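Amidase (Bacillus anthracis, PDB 5EWQ) probably hydrolyses carboxylic acid amides to the free acid and ammonia, as a member of the amidase signature family. Local coordinates at residues V230-S244 with P465-P479. Residues are numbered along the deposited sequence; the frame is centred on the assembly and turned at random.
Sequences VAPAAQQSVVGLRPS and PELAVPAGYDNNGEP
Gly240 and Ala468 form a hydrogen-bonded pair between antiparallel strands 239-242 and 466-473. The bond from Ala468 N to Gly240 O is 2.7 Å and nearly straight (176°). Arg242 and Glu466 make the next such pair, with Arg242 N 2.7 Å from Glu466 O. The tight part lies where helix 230-235 covers this ladder. Ala468 CB sits 4.0 Å from both Val230 CB and Ala233 CB. Gly240 has no side chain on this face, which lets Ala233 come close. Arg242 and Glu466 run side by side on the same face, Arg242 CD 3.4 Å from Glu466 OE1. The guanidinium turns to other partners, including Leu260 O. On the other face, Leu467 CD1 meets Leu241 CB and Val239 CG1.

Ser237 and Pro479 stay buried at the far end. Pro479 CG packs on Gln235 O, and Pro470 CB on Ser237 OG. Rotation of OG away from N (chi1 -173°) aims it at Tyr473 OH, to which it donates over 3.0 Å; Lys509 N also bonds that hydroxyl. The solvent side is looser: Gln235 NE2 bonds Glu478 OE2 on its anti lone pair, planes almost perpendicular (89°), and a water links Gln235 OE1 to Pro479 O.

Strands 466-473 and 479-485 form a beta hairpin, closed by the type I turn Asp474-Gly477, in the central mixed sheet of the amidase signature fold. Strand 263-267 flanks 239-242. Helices 270-280 and 491-503 cover the Leu241 face; helix 230-235 leads into strand 239-242 and packs on the Ala468 face.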
loop_
_atom_site.group_PDB
_atom_site.type_symbol
_atom_site.label_atom_id
_atom_site.label_comp_id
_atom_site.label_asym_id
_atom_site.label_seq_id
_atom_site.Cartn_x
_atom_site.Cartn_y
_atom_site.Cartn_z
ATOM N N VAL A 230 5.270 -2.114 2.914
ATOM C CA VAL A 230 6.387 -2.892 2.387
ATOM C C VAL A 230 6.281 -4.384 2.707
ATOM O O VAL A 230 6.838 -5.215 1.989
ATOM C CB VAL A 230 7.736 -2.363 2.918
ATOM C CG1 VAL A 230 7.969 -0.942 2.435
ATOM C CG2 VAL A 230 7.781 -2.425 4.438
ATOM N N ALA A 231 5.566 -4.725 3.775
ATOM C CA ALA A 231 5.417 -6.124 4.165
ATOM C C ALA A 231 4.401 -6.881 3.294
ATOM O O ALA A 231 4.704 -7.980 2.826
ATOM C CB ALA A 231 5.042 -6.234 5.642
ATOM N N PRO A 232 3.197 -6.314 3.069
ATOM C CA PRO A 232 2.318 -7.048 2.150
ATOM C C PRO A 232 2.817 -6.993 0.708
ATOM O O PRO A 232 2.496 -7.877 -0.085
ATOM C CB PRO A 232 0.975 -6.326 2.292
ATOM C CG PRO A 232 1.334 -4.956 2.728
ATOM C CD PRO A 232 2.526 -5.121 3.622
ATOM N N ALA A 233 3.593 -5.966 0.382
ATOM C CA ALA A 233 4.182 -5.849 -0.946
ATOM C C ALA A 233 5.213 -6.948 -1.172
ATOM O O ALA A 233 5.321 -7.499 -2.267
ATOM C CB ALA A 233 4.817 -4.480 -1.133
ATOM N N ALA A 234 5.969 -7.262 -0.125
ATOM C CA ALA A 234 6.987 -8.301 -0.195
ATOM C C ALA A 234 6.360 -9.688 -0.124
ATOM O O ALA A 234 6.882 -10.647 -0.691
ATOM C CB ALA A 234 8.002 -8.122 0.925
ATOM N N GLN A 235 5.233 -9.783 0.572
ATOM C CA GLN A 235 4.571 -11.064 0.789
ATOM C C GLN A 235 3.734 -11.481 -0.420
ATOM O O GLN A 235 3.344 -12.642 -0.547
ATOM C CB GLN A 235 3.698 -10.995 2.046
ATOM C CG GLN A 235 3.200 -12.341 2.549
ATOM C CD GLN A 235 4.322 -13.256 3.003
ATOM O OE1 GLN A 235 5.426 -12.806 3.309
ATOM N NE2 GLN A 235 4.041 -14.553 3.045
ATOM N N GLN A 236 3.464 -10.531 -1.309
ATOM C CA GLN A 236 2.661 -10.810 -2.493
ATOM C C GLN A 236 3.399 -10.420 -3.771
ATOM O O GLN A 236 2.786 -10.243 -4.824
ATOM C CB GLN A 236 1.318 -10.085 -2.408
ATOM C CG GLN A 236 0.520 -10.433 -1.159
ATOM C CD GLN A 236 -0.872 -9.842 -1.170
ATOM O OE1 GLN A 236 -1.481 -9.684 -2.225
ATOM N NE2 GLN A 236 -1.385 -9.513 0.010
ATOM N N SER A 237 4.718 -10.282 -3.657
ATOM C CA SER A 237 5.604 -10.060 -4.798
ATOM C C SER A 237 5.223 -8.848 -5.650
ATOM O O SER A 237 5.077 -8.962 -6.866
ATOM C CB SER A 237 5.644 -11.313 -5.677
ATOM O OG SER A 237 6.619 -11.192 -6.699
ATOM N N VAL A 238 5.060 -7.695 -5.010
ATOM C CA VAL A 238 4.802 -6.450 -5.730
ATOM C C VAL A 238 5.639 -5.314 -5.151
ATOM O O VAL A 238 6.255 -5.462 -4.095
ATOM C CB VAL A 238 3.309 -6.053 -5.689
ATOM C CG1 VAL A 238 2.473 -7.011 -6.523
ATOM C CG2 VAL A 238 2.806 -5.998 -4.259
ATOM N N VAL A 239 5.656 -4.183 -5.847
ATOM C CA VAL A 239 6.433 -3.026 -5.417
ATOM C C VAL A 239 5.617 -2.127 -4.494
ATOM O O VAL A 239 4.466 -1.806 -4.785
ATOM C CB VAL A 239 6.929 -2.204 -6.625
ATOM C CG1 VAL A 239 7.696 -0.973 -6.160
ATOM C CG2 VAL A 239 7.794 -3.065 -7.533
ATOM N N GLY A 240 6.219 -1.729 -3.377
ATOM C CA GLY A 240 5.567 -0.845 -2.428
ATOM C C GLY A 240 6.516 0.200 -1.875
ATOM O O GLY A 240 7.645 -0.112 -1.498
ATOM N N LEU A 241 6.057 1.447 -1.823
ATOM C CA LEU A 241 6.889 2.544 -1.338
ATOM C C LEU A 241 6.272 3.267 -0.148
ATOM O O LEU A 241 5.109 3.661 -0.185
ATOM C CB LEU A 241 7.149 3.556 -2.457
ATOM C CG LEU A 241 7.836 4.852 -2.012
ATOM C CD1 LEU A 241 9.350 4.689 -1.965
ATOM C CD2 LEU A 241 7.444 6.026 -2.895
ATOM N N ARG A 242 7.059 3.434 0.910
ATOM C CA ARG A 242 6.691 4.330 2.000
ATOM C C ARG A 242 7.433 5.647 1.825
ATOM O O ARG A 242 8.658 5.680 1.899
ATOM C CB ARG A 242 7.016 3.719 3.364
ATOM C CG ARG A 242 6.853 4.701 4.518
ATOM C CD ARG A 242 7.451 4.170 5.811
ATOM N NE ARG A 242 7.440 5.177 6.867
ATOM C CZ ARG A 242 6.473 5.302 7.772
ATOM N NH1 ARG A 242 5.438 4.476 7.756
ATOM N NH2 ARG A 242 6.544 6.249 8.696
ATOM N N PRO A 243 6.693 6.736 1.583
ATOM C CA PRO A 243 7.329 8.040 1.371
ATOM C C PRO A 243 7.858 8.640 2.670
ATOM O O PRO A 243 7.570 8.122 3.749
ATOM C CB PRO A 243 6.194 8.889 0.799
ATOM C CG PRO A 243 4.965 8.293 1.387
ATOM C CD PRO A 243 5.225 6.813 1.485
ATOM N N SER A 244 8.628 9.717 2.559
ATOM C CA SER A 244 9.127 10.417 3.735
ATOM C C SER A 244 7.971 11.080 4.473
ATOM O O SER A 244 7.033 11.576 3.849
ATOM C CB SER A 244 10.174 11.461 3.342
ATOM O OG SER A 244 11.234 10.872 2.612
ATOM N N PRO A 465 12.364 7.014 3.852
ATOM C CA PRO A 465 11.589 6.300 2.832
ATOM C C PRO A 465 11.957 4.821 2.713
ATOM O O PRO A 465 13.098 4.440 2.974
ATOM C CB PRO A 465 11.939 7.048 1.543
ATOM C CG PRO A 465 13.289 7.613 1.798
ATOM C CD PRO A 465 13.296 7.986 3.253
ATOM N N GLU A 466 10.984 4.005 2.320
ATOM C CA GLU A 466 11.186 2.570 2.154
ATOM C C GLU A 466 10.645 2.109 0.807
ATOM O O GLU A 466 9.560 2.518 0.399
ATOM C CB GLU A 466 10.500 1.794 3.279
ATOM C CG GLU A 466 10.917 2.207 4.678
ATOM C CD GLU A 466 9.948 1.711 5.730
ATOM O OE1 GLU A 466 8.901 1.145 5.350
ATOM O OE2 GLU A 466 10.229 1.888 6.933
ATOM N N LEU A 467 11.396 1.254 0.119
ATOM C CA LEU A 467 10.968 0.750 -1.181
ATOM C C LEU A 467 11.082 -0.769 -1.269
ATOM O O LEU A 467 12.177 -1.325 -1.191
ATOM C CB LEU A 467 11.784 1.399 -2.302
ATOM C CG LEU A 467 11.383 1.008 -3.725
ATOM C CD1 LEU A 467 9.942 1.404 -4.002
ATOM C CD2 LEU A 467 12.320 1.635 -4.743
ATOM N N ALA A 468 9.943 -1.433 -1.441
ATOM C CA ALA A 468 9.906 -2.889 -1.535
ATOM C C ALA A 468 9.958 -3.356 -2.987
ATOM O O ALA A 468 9.189 -2.890 -3.826
ATOM C CB ALA A 468 8.661 -3.427 -0.853
ATOM N N VAL A 469 10.871 -4.277 -3.276
ATOM C CA VAL A 469 11.031 -4.824 -4.621
ATOM C C VAL A 469 11.085 -6.350 -4.560
ATOM O O VAL A 469 11.829 -6.909 -3.755
ATOM C CB VAL A 469 12.312 -4.286 -5.305
ATOM C CG1 VAL A 469 12.487 -4.898 -6.686
ATOM C CG2 VAL A 469 12.276 -2.767 -5.396
ATOM N N PRO A 470 10.282 -7.026 -5.403
ATOM C CA PRO A 470 10.234 -8.493 -5.466
ATOM C C PRO A 470 11.617 -9.133 -5.587
ATOM O O PRO A 470 12.317 -8.911 -6.576
ATOM C CB PRO A 470 9.402 -8.758 -6.724
ATOM C CG PRO A 470 8.509 -7.575 -6.823
ATOM C CD PRO A 470 9.313 -6.406 -6.323
ATOM N N ALA A 471 11.997 -9.920 -4.586
ATOM C CA ALA A 471 13.326 -10.519 -4.546
ATOM C C ALA A 471 13.309 -11.988 -4.958
ATOM O O ALA A 471 14.361 -12.615 -5.077
ATOM C CB ALA A 471 13.925 -10.370 -3.157
ATOM N N GLY A 472 12.116 -12.534 -5.171
ATOM C CA GLY A 472 11.988 -13.910 -5.613
ATOM C C GLY A 472 11.040 -14.744 -4.777
ATOM O O GLY A 472 10.129 -14.218 -4.136
ATOM N N TYR A 473 11.255 -16.056 -4.789
ATOM C CA TYR A 473 10.390 -16.991 -4.080
ATOM C C TYR A 473 11.218 -18.101 -3.440
ATOM O O TYR A 473 12.143 -18.629 -4.059
ATOM C CB TYR A 473 9.349 -17.587 -5.033
ATOM C CG TYR A 473 8.651 -16.559 -5.898
ATOM C CD1 TYR A 473 7.505 -15.911 -5.454
ATOM C CD2 TYR A 473 9.141 -16.234 -7.157
ATOM C CE1 TYR A 473 6.866 -14.971 -6.241
ATOM C CE2 TYR A 473 8.510 -15.295 -7.949
ATOM C CZ TYR A 473 7.373 -14.667 -7.488
ATOM O OH TYR A 473 6.740 -13.730 -8.274
ATOM N N ASP A 474 10.880 -18.458 -2.204
ATOM C CA ASP A 474 11.625 -19.482 -1.478
ATOM C C ASP A 474 11.346 -20.876 -2.037
ATOM O O ASP A 474 10.700 -21.021 -3.075
ATOM C CB ASP A 474 11.293 -19.430 0.016
ATOM C CG ASP A 474 9.838 -19.745 0.306
ATOM O OD1 ASP A 474 9.018 -19.708 -0.634
ATOM O OD2 ASP A 474 9.512 -20.025 1.480
ATOM N N ASN A 475 11.831 -21.898 -1.339
ATOM C CA ASN A 475 11.692 -23.275 -1.799
ATOM C C ASN A 475 10.244 -23.758 -1.807
ATOM O O ASN A 475 9.904 -24.710 -2.510
ATOM C CB ASN A 475 12.543 -24.210 -0.936
ATOM C CG ASN A 475 14.021 -23.876 -0.999
ATOM O OD1 ASN A 475 14.505 -23.328 -1.991
ATOM N ND2 ASN A 475 14.749 -24.208 0.062
ATOM N N ASN A 476 9.394 -23.100 -1.025
ATOM C CA ASN A 476 7.982 -23.461 -0.959
ATOM C C ASN A 476 7.128 -22.624 -1.903
ATOM O O ASN A 476 5.940 -22.894 -2.083
ATOM C CB ASN A 476 7.464 -23.325 0.473
ATOM C CG ASN A 476 7.980 -24.421 1.384
ATOM O OD1 ASN A 476 8.150 -25.564 0.962
ATOM N ND2 ASN A 476 8.233 -24.075 2.641
ATOM N N GLY A 477 7.735 -21.607 -2.504
ATOM C CA GLY A 477 7.035 -20.754 -3.445
ATOM C C GLY A 477 6.463 -19.508 -2.801
ATOM O O GLY A 477 5.808 -18.701 -3.463
ATOM N N GLU A 478 6.706 -19.349 -1.504
ATOM C CA GLU A 478 6.242 -18.172 -0.781
ATOM C C GLU A 478 7.075 -16.954 -1.162
ATOM O O GLU A 478 8.303 -16.984 -1.076
ATOM C CB GLU A 478 6.297 -18.407 0.728
ATOM C CG GLU A 478 5.740 -17.259 1.554
ATOM C CD GLU A 478 5.451 -17.660 2.987
ATOM O OE1 GLU A 478 5.639 -18.848 3.324
ATOM O OE2 GLU A 478 5.031 -16.788 3.776
ATOM N N PRO A 479 6.402 -15.877 -1.593
ATOM C CA PRO A 479 7.048 -14.644 -2.058
ATOM C C PRO A 479 7.959 -14.001 -1.014
ATOM O O PRO A 479 7.593 -13.889 0.156
ATOM C CB PRO A 479 5.861 -13.729 -2.375
ATOM C CG PRO A 479 4.737 -14.661 -2.663
ATOM C CD PRO A 479 4.937 -15.812 -1.726
HETATM O O HOH W 1 8.073 -14.721 2.991
#